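PDB 2FK5: fuculose-1-phosphate aldolase, which belongs to the class II aldolase and adducin family and is built on a mixed beta-sheet with helices packed against both of its faces. Local coordinates for residues A7-V12 / E164-A169; S30-G35 / G82-V87; H74-R79 / S135-L140. All blocks are in the same frame, centred on the assembly; numbering follows the deposited sequence.

Contact 1. Residues A7-V12 / E164-A169; sequences AAFRQV and EALLEA
The carbonyl oxygen of Ala-8 takes the backbone N-H of Val-12, with N and O 2.9 Å apart, and is also brushed by the methyl CD2 of Leu-166 at 3.9 Å. That methyl is the centre of the contact. Leu-166 CG stands anti to its backbone N (chi1 -175°), on the side of helix 7-12. CD2 settles over one face of the Phe-9 ring, offset toward the rim and 3.7 Å from CD1. This is a CH-pi contact, 19° off the ring normal, and the two side chains cross at about a right angle. Ala-8 CB lies 4.2 Å from the same CD2. One turn after Ala-8, Val-12 CG2 fits between the two leucines, 3.9 Å from Leu-166 CG and 4.0 Å from Leu-167 CD2. Leu-167 CD2 also meets Gln-11 OE1, at 3.8 Å. The axes of the two segments run nearly parallel (12°), 9.6 Å apart at their closest. Beneath the seam Leu-166 reaches Phe-29, Val-31 and Val-87 of the sheet, while Gln-11 packs on Arg-48 of a second subunit. Between these segments the contact is almost wholly apolar, van der Waals packing with one methyl over an aromatic face; Gln-11 OE1 is the polar side-chain atom that meets it.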
loop_
_atom_site.group_PDB
_atom_site.type_symbol
_atom_site.label_atom_id
_atom_site.label_comp_id
_atom_site.label_asym_id
_atom_site.label_seq_id
_atom_site.Cartn_x
_atom_site.Cartn_y
_atom_site.Cartn_z
ATOM N N ALA A 7 3.318 11.350 13.432
ATOM C CA ALA A 7 2.731 11.090 12.130
ATOM C C ALA A 7 3.745 11.374 11.041
ATOM O O ALA A 7 3.899 10.588 10.111
ATOM C CB ALA A 7 1.498 11.958 11.933
ATOM N N ALA A 8 4.437 12.503 11.165
ATOM C CA ALA A 8 5.440 12.889 10.179
ATOM C C ALA A 8 6.554 11.851 10.098
ATOM O O ALA A 8 7.009 11.523 8.999
ATOM C CB ALA A 8 6.011 14.260 10.512
ATOM N N PHE A 9 7.003 11.341 11.248
ATOM C CA PHE A 9 8.054 10.314 11.261
ATOM C C PHE A 9 7.507 9.051 10.609
ATOM O O PHE A 9 8.177 8.399 9.810
ATOM C CB PHE A 9 8.463 9.937 12.691
ATOM C CG PHE A 9 9.524 10.822 13.285
ATOM C CD1 PHE A 9 9.217 12.110 13.720
ATOM C CD2 PHE A 9 10.830 10.358 13.419
ATOM C CE1 PHE A 9 10.198 12.927 14.285
ATOM C CE2 PHE A 9 11.816 11.163 13.980
ATOM C CZ PHE A 9 11.500 12.450 14.414
ATOM N N ARG A 10 6.286 8.696 10.987
ATOM C CA ARG A 10 5.653 7.499 10.463
ATOM C C ARG A 10 5.512 7.567 8.952
ATOM O O ARG A 10 5.834 6.616 8.248
ATOM C CB ARG A 10 4.278 7.311 11.101
ATOM C CG ARG A 10 3.575 6.056 10.642
ATOM C CD ARG A 10 2.248 5.884 11.368
ATOM N NE ARG A 10 1.544 4.692 10.911
ATOM C CZ ARG A 10 0.300 4.378 11.259
ATOM N NH1 ARG A 10 -0.250 3.269 10.783
ATOM N N GLN A 11 5.030 8.702 8.470
ATOM C CA GLN A 11 4.825 8.914 7.049
ATOM C C GLN A 11 6.136 8.926 6.269
ATOM O O GLN A 11 6.225 8.361 5.183
ATOM C CB GLN A 11 4.075 10.228 6.855
ATOM C CG GLN A 11 3.997 10.719 5.430
ATOM C CD GLN A 11 3.195 12.000 5.328
ATOM O OE1 GLN A 11 3.406 12.809 4.424
ATOM N NE2 GLN A 11 2.259 12.186 6.256
ATOM N N VAL A 12 7.154 9.579 6.822
ATOM C CA VAL A 12 8.448 9.639 6.149
ATOM C C VAL A 12 9.014 8.232 6.024
ATOM O O VAL A 12 9.529 7.855 4.971
ATOM C CB VAL A 12 9.431 10.571 6.911
ATOM C CG1 VAL A 12 10.868 10.290 6.479
ATOM C CG2 VAL A 12 9.085 12.024 6.615
ATOM N N GLU A 164 7.529 19.902 9.485
ATOM C CA GLU A 164 7.752 20.468 8.160
ATOM C C GLU A 164 9.214 20.338 7.749
ATOM O O GLU A 164 9.527 20.144 6.569
ATOM C CB GLU A 164 7.327 21.937 8.132
ATOM C CG GLU A 164 5.864 22.145 8.508
ATOM C CD GLU A 164 5.408 23.582 8.332
ATOM O OE1 GLU A 164 4.309 23.919 8.821
ATOM O OE2 GLU A 164 6.144 24.372 7.699
ATOM N N ALA A 165 10.108 20.446 8.725
ATOM C CA ALA A 165 11.533 20.318 8.460
ATOM C C ALA A 165 11.812 18.881 8.052
ATOM O O ALA A 165 12.588 18.626 7.127
ATOM C CB ALA A 165 12.343 20.682 9.708
ATOM N N LEU A 166 11.172 17.938 8.738
ATOM C CA LEU A 166 11.365 16.528 8.423
ATOM C C LEU A 166 10.836 16.199 7.023
ATOM O O LEU A 166 11.487 15.483 6.255
ATOM C CB LEU A 166 10.668 15.648 9.466
ATOM C CG LEU A 166 10.902 14.146 9.306
ATOM C CD1 LEU A 166 12.391 13.827 9.363
ATOM C CD2 LEU A 166 10.171 13.409 10.411
ATOM N N LEU A 167 9.656 16.713 6.694
ATOM C CA LEU A 167 9.075 16.465 5.376
ATOM C C LEU A 167 9.934 17.117 4.298
ATOM O O LEU A 167 10.040 16.614 3.176
ATOM C CB LEU A 167 7.645 17.009 5.315
ATOM C CG LEU A 167 6.635 16.180 6.114
ATOM C CD1 LEU A 167 5.308 16.917 6.204
ATOM C CD2 LEU A 167 6.458 14.821 5.451
ATOM N N GLU A 168 10.551 18.237 4.646
ATOM C CA GLU A 168 11.422 18.932 3.711
ATOM C C GLU A 168 12.659 18.076 3.448
ATOM O O GLU A 168 13.078 17.913 2.302
ATOM C CB GLU A 168 11.837 20.278 4.298
ATOM C CG GLU A 168 12.788 21.076 3.438
ATOM C CD GLU A 168 13.318 22.297 4.169
ATOM O OE1 GLU A 168 13.981 23.134 3.530
ATOM O OE2 GLU A 168 13.076 22.412 5.386
ATOM N N ALA A 169 13.248 17.537 4.515
ATOM C CA ALA A 169 14.438 16.681 4.409
ATOM C C ALA A 169 14.119 15.440 3.574
ATOM O O ALA A 169 14.890 15.034 2.703
ATOM C CB ALA A 169 14.899 16.266 5.803
#

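Contact 2. Residues S30-G35 / G82-V87; sequences SVRTKG and GARALV
Strands 28-32 and 85-89 are antiparallel neighbours in the central mixed sheet, and this contact is their seam, running out into loop past Arg-32 and before Ala-85. Ser-30 and Leu-86 form a hydrogen-bonded pair: Ser-30 N to Leu-86 O and Leu-86 N to Ser-30 O are both 2.9 Å. Val-31 and Ala-85 make the next, non-hydrogen-bonded pair, with Val-31 CG1 4.1 Å from Ala-85 CB on the face covered by Leu-166 and Phe-9. Just beyond, Arg-84 and Ala-85 both face Gly-157 on the adjoining strand, a classic beta bulge. Arg-84 O still accepts Arg-32 N at 2.9 Å, along an almost straight N-H (174°), although the donor sits 52° above the carbonyl plane. Water 2 donates to that same Arg-84 O at 2.7 Å and to Arg-32 O, bridging the strands as they part. Arg-32 bends at chi2 (81°), and its NE gives a 3.1 Å bond to water 1, which lies at the guanidinium edge and also bonds to Ala-83 O. Arg-32 NH1 is hydrogen-bonded to Gly-36 O. The Arg-84 side chain crosses that of Arg-32 at a slant, the edge of its guanidinium, at NH1, 3.8 Å from Arg-32 CG. Arg-32 NE and Arg-84 NH1, like charges, stay 4.9 Å apart, and the water and carbonyl oxygens around Arg-32 would be expected to ease their repulsion.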
loop_
_atom_site.group_PDB
_atom_site.type_symbol
_atom_site.label_atom_id
_atom_site.label_comp_id
_atom_site.label_asym_id
_atom_site.label_seq_id
_atom_site.Cartn_x
_atom_site.Cartn_y
_atom_site.Cartn_z
ATOM N N SER A 30 15.684 12.271 12.149
ATOM C CA SER A 30 15.493 13.012 13.384
ATOM C C SER A 30 15.059 14.437 13.128
ATOM O O SER A 30 15.098 14.929 11.991
ATOM C CB SER A 30 16.816 13.062 14.137
ATOM O OG SER A 30 17.769 13.784 13.361
ATOM N N VAL A 31 14.656 15.104 14.211
ATOM C CA VAL A 31 14.274 16.504 14.156
ATOM C C VAL A 31 14.893 17.172 15.391
ATOM O O VAL A 31 15.073 16.537 16.425
ATOM C CB VAL A 31 12.738 16.718 14.192
ATOM C CG1 VAL A 31 12.098 16.054 12.983
ATOM C CG2 VAL A 31 12.156 16.164 15.486
ATOM N N ARG A 32 15.231 18.440 15.250
ATOM C CA ARG A 32 15.820 19.215 16.343
ATOM C C ARG A 32 14.691 19.536 17.317
ATOM O O ARG A 32 13.573 19.837 16.894
ATOM C CB ARG A 32 16.393 20.519 15.788
ATOM C CG ARG A 32 17.158 21.384 16.786
ATOM C CD ARG A 32 18.588 20.891 16.966
ATOM N NE ARG A 32 19.413 21.914 17.603
ATOM C CZ ARG A 32 19.443 22.141 18.910
ATOM N NH1 ARG A 32 18.703 21.405 19.725
ATOM N NH2 ARG A 32 20.185 23.127 19.398
ATOM N N THR A 33 14.981 19.450 18.610
ATOM C CA THR A 33 14.005 19.769 19.650
ATOM C C THR A 33 14.677 20.720 20.638
ATOM O O THR A 33 15.886 20.947 20.568
ATOM C CB THR A 33 13.573 18.526 20.426
ATOM O OG1 THR A 33 14.728 17.906 21.010
ATOM C CG2 THR A 33 12.856 17.537 19.503
ATOM N N LYS A 34 13.899 21.269 21.563
ATOM C CA LYS A 34 14.459 22.176 22.558
ATOM C C LYS A 34 15.545 21.476 23.371
ATOM O O LYS A 34 16.561 22.080 23.713
ATOM C CB LYS A 34 13.355 22.696 23.486
ATOM C CG LYS A 34 12.394 23.662 22.799
ATOM C CD LYS A 34 11.286 24.130 23.735
ATOM N N GLY A 35 15.340 20.194 23.659
ATOM C CA GLY A 35 16.315 19.443 24.437
ATOM C C GLY A 35 17.527 18.917 23.688
ATOM O O GLY A 35 18.566 18.645 24.289
ATOM N N GLY A 82 22.567 24.680 11.365
ATOM C CA GLY A 82 21.257 25.145 11.781
ATOM C C GLY A 82 20.178 24.158 11.368
ATOM O O GLY A 82 18.994 24.489 11.330
ATOM N N ALA A 83 20.582 22.931 11.064
ATOM C CA ALA A 83 19.624 21.912 10.646
ATOM C C ALA A 83 18.497 21.772 11.649
ATOM O O ALA A 83 18.730 21.810 12.855
ATOM C CB ALA A 83 20.328 20.579 10.474
ATOM N N ARG A 84 17.273 21.619 11.143
ATOM C CA ARG A 84 16.092 21.429 11.983
ATOM C C ARG A 84 15.594 19.985 11.875
ATOM O O ARG A 84 14.761 19.538 12.661
ATOM C CB ARG A 84 14.984 22.402 11.579
ATOM C CG ARG A 84 15.287 23.850 11.944
ATOM C CD ARG A 84 15.540 23.982 13.441
ATOM N NE ARG A 84 15.549 25.374 13.873
ATOM C CZ ARG A 84 15.692 25.761 15.136
ATOM N NH1 ARG A 84 15.841 24.858 16.097
ATOM N NH2 ARG A 84 15.677 27.053 15.439
ATOM N N ALA A 85 16.114 19.257 10.893
ATOM C CA ALA A 85 15.751 17.858 10.707
ATOM C C ALA A 85 16.805 17.196 9.830
ATOM O O ALA A 85 17.452 17.862 9.029
ATOM C CB ALA A 85 14.369 17.746 10.053
ATOM N N LEU A 86 16.984 15.892 9.998
ATOM C CA LEU A 86 17.967 15.161 9.204
ATOM C C LEU A 86 17.438 13.796 8.783
ATOM O O LEU A 86 16.839 13.081 9.584
ATOM C CB LEU A 86 19.254 14.967 10.009
ATOM C CG LEU A 86 20.464 14.374 9.269
ATOM C CD1 LEU A 86 20.908 15.339 8.170
ATOM C CD2 LEU A 86 21.603 14.138 10.249
ATOM N N VAL A 87 17.654 13.441 7.521
ATOM C CA VAL A 87 17.232 12.136 7.026
ATOM C C VAL A 87 18.443 11.434 6.445
ATOM O O VAL A 87 19.143 11.997 5.605
ATOM C CB VAL A 87 16.163 12.232 5.896
ATOM C CG1 VAL A 87 15.992 10.866 5.227
ATOM C CG2 VAL A 87 14.832 12.696 6.458
HETATM O O HOH W 1 20.392 22.865 14.800
HETATM O O HOH W 2 12.953 20.739 14.308
#

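Contact 3. Residues H74-R79 / S135-L140; sequences HREVYR and SVAEAL
Glu-76 starts against Ala-137: its CB lies 4.1 Å from Ala-137 CB, and its CG comes in to 3.8 Å of the same methyl. The chain then bends at chi2 (59°), which turns CD out of the extended path. At the tip OE1 receives Arg-79 NH1 at 3.1 Å in a salt bridge within the helix, entering on the syn side with a bent N-H (137°). The other oxygen, OE2, pairs with Arg-80 NE. Arg-80 uses NH1 for Glu-138 as well, so one arginine ties carboxylates of both helices together. Ala-137 CB also presses on the backbone, 3.6 Å from Glu-76 O. Beside it Val-77 sends CG2 across to Leu-140 CD1 at 3.9 Å and to Val-136 CG1 at 4.0 Å, each pair meeting at a slant. The small alanine allows a close approach: the CA atoms of Val-77 and Ala-137 are 4.3 Å apart, and the axes of the two segments pass at 8.3 Å, crossing at -34°. Helices 71-80 and 130-142 thus lie side by side on one face of the sheet, Val-77 and Leu-140 both resting on Leu-86 of strand 85-89, while Val-136 and Leu-140 cover Phe-154 of strand 152-157.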
loop_
_atom_site.group_PDB
_atom_site.type_symbol
_atom_site.label_atom_id
_atom_site.label_comp_id
_atom_site.label_asym_id
_atom_site.label_seq_id
_atom_site.Cartn_x
_atom_site.Cartn_y
_atom_site.Cartn_z
ATOM N N HIS A 74 24.101 12.605 13.634
ATOM C CA HIS A 74 22.990 13.541 13.735
ATOM C C HIS A 74 23.345 14.620 14.758
ATOM O O HIS A 74 23.171 15.811 14.509
ATOM C CB HIS A 74 21.725 12.814 14.183
ATOM C CG HIS A 74 21.120 11.941 13.127
ATOM N ND1 HIS A 74 19.875 12.184 12.589
ATOM C CD2 HIS A 74 21.577 10.817 12.526
ATOM C CE1 HIS A 74 19.589 11.248 11.703
ATOM N NE2 HIS A 74 20.607 10.405 11.644
ATOM N N ARG A 75 23.842 14.187 15.905
ATOM C CA ARG A 75 24.201 15.129 16.959
ATOM C C ARG A 75 25.200 16.181 16.478
ATOM O O ARG A 75 25.029 17.378 16.723
ATOM C CB ARG A 75 24.785 14.384 18.161
ATOM C CG ARG A 75 25.108 15.310 19.335
ATOM C CD ARG A 75 25.661 14.535 20.503
ATOM N NE ARG A 75 26.945 13.928 20.177
ATOM C CZ ARG A 75 27.676 13.234 21.040
ATOM N NH1 ARG A 75 27.242 13.064 22.283
ATOM N NH2 ARG A 75 28.836 12.710 20.662
ATOM N N GLU A 76 26.236 15.734 15.775
ATOM C CA GLU A 76 27.257 16.652 15.284
ATOM C C GLU A 76 26.669 17.627 14.274
ATOM O O GLU A 76 27.025 18.800 14.258
ATOM C CB GLU A 76 28.415 15.862 14.663
ATOM C CG GLU A 76 29.732 16.625 14.608
ATOM C CD GLU A 76 30.208 17.068 15.985
ATOM O OE1 GLU A 76 30.098 16.265 16.937
ATOM O OE2 GLU A 76 30.695 18.210 16.113
ATOM N N VAL A 77 25.764 17.147 13.424
ATOM C CA VAL A 77 25.131 18.023 12.442
ATOM C C VAL A 77 24.337 19.116 13.151
ATOM O O VAL A 77 24.365 20.276 12.753
ATOM C CB VAL A 77 24.151 17.242 11.514
ATOM C CG1 VAL A 77 23.381 18.211 10.642
ATOM C CG2 VAL A 77 24.916 16.257 10.650
ATOM N N TYR A 78 23.615 18.748 14.200
ATOM C CA TYR A 78 22.829 19.737 14.920
ATOM C C TYR A 78 23.736 20.697 15.688
ATOM O O TYR A 78 23.424 21.877 15.818
ATOM C CB TYR A 78 21.855 19.049 15.869
ATOM C CG TYR A 78 20.718 18.373 15.140
ATOM C CD1 TYR A 78 20.390 17.048 15.403
ATOM C CD2 TYR A 78 19.973 19.063 14.185
ATOM C CE1 TYR A 78 19.337 16.416 14.727
ATOM C CE2 TYR A 78 18.919 18.443 13.501
ATOM C CZ TYR A 78 18.612 17.120 13.781
ATOM O OH TYR A 78 17.588 16.491 13.105
ATOM N N ARG A 79 24.856 20.184 16.182
ATOM C CA ARG A 79 25.811 21.018 16.912
ATOM C C ARG A 79 26.418 22.076 15.994
ATOM O O ARG A 79 26.421 23.260 16.316
ATOM C CB ARG A 79 26.951 20.169 17.476
ATOM C CG ARG A 79 26.634 19.331 18.701
ATOM C CD ARG A 79 27.822 18.420 19.010
ATOM N NE ARG A 79 27.724 17.747 20.302
ATOM C CZ ARG A 79 28.611 16.862 20.746
ATOM N NH1 ARG A 79 29.657 16.537 19.996
ATOM N NH2 ARG A 79 28.467 16.314 21.946
ATOM N N SER A 135 32.910 15.010 9.093
ATOM C CA SER A 135 32.850 15.289 7.654
ATOM C C SER A 135 31.438 15.669 7.209
ATOM O O SER A 135 31.234 16.661 6.507
ATOM C CB SER A 135 33.302 14.061 6.855
ATOM O OG SER A 135 34.625 13.698 7.203
ATOM N N VAL A 136 30.472 14.854 7.611
ATOM C CA VAL A 136 29.075 15.087 7.269
ATOM C C VAL A 136 28.596 16.433 7.805
ATOM O O VAL A 136 28.010 17.224 7.069
ATOM C CB VAL A 136 28.177 13.964 7.841
ATOM C CG1 VAL A 136 26.708 14.314 7.660
ATOM C CG2 VAL A 136 28.499 12.641 7.146
ATOM N N ALA A 137 28.841 16.692 9.087
ATOM C CA ALA A 137 28.408 17.955 9.683
ATOM C C ALA A 137 29.037 19.142 8.958
ATOM O O ALA A 137 28.346 20.095 8.589
ATOM C CB ALA A 137 28.763 17.989 11.171
ATOM N N GLU A 138 30.349 19.095 8.743
ATOM C CA GLU A 138 30.992 20.200 8.047
ATOM C C GLU A 138 30.402 20.372 6.657
ATOM O O GLU A 138 30.169 21.487 6.209
ATOM C CB GLU A 138 32.502 19.982 7.959
ATOM C CG GLU A 138 33.229 20.306 9.260
ATOM C CD GLU A 138 32.952 21.723 9.736
ATOM O OE1 GLU A 138 33.047 22.658 8.913
ATOM O OE2 GLU A 138 32.641 21.906 10.932
ATOM N N ALA A 139 30.139 19.265 5.976
ATOM C CA ALA A 139 29.568 19.336 4.639
ATOM C C ALA A 139 28.181 19.968 4.650
ATOM O O ALA A 139 27.868 20.810 3.814
ATOM C CB ALA A 139 29.496 17.939 4.029
ATOM N N LEU A 140 27.341 19.565 5.595
ATOM C CA LEU A 140 25.989 20.107 5.640
ATOM C C LEU A 140 25.923 21.568 6.087
ATOM O O LEU A 140 24.846 22.171 6.108
ATOM C CB LEU A 140 25.088 19.217 6.511
ATOM C CG LEU A 140 24.982 17.781 5.968
ATOM C CD1 LEU A 140 24.118 16.927 6.892
ATOM C CD2 LEU A 140 24.389 17.806 4.553
#

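How the contacts relate
Contact 2 is the layer between the other two: the strand seam carries the helix pair of contact 1 on one face and the helix pair of contact 3 on the other, through Val-77 and Leu-140 on Leu-86. Contacts 1 and 3 have centres about 19 Å apart and do not touch, whereas each centre is about 11 Å from that of contact 2. Toward contact 1 the join is apolar and tight, Ala-85 CB lying 3.4 Å from Ala-165 C. Toward contact 3 the apolar packing is joined by a polar cluster: Ser-30 OG is 2.7 Å from Tyr-78 OH and 2.8 Å from His-74 ND1, both probable hydrogen bonds, and His-74 NE2 goes on to Asn-28 OD1.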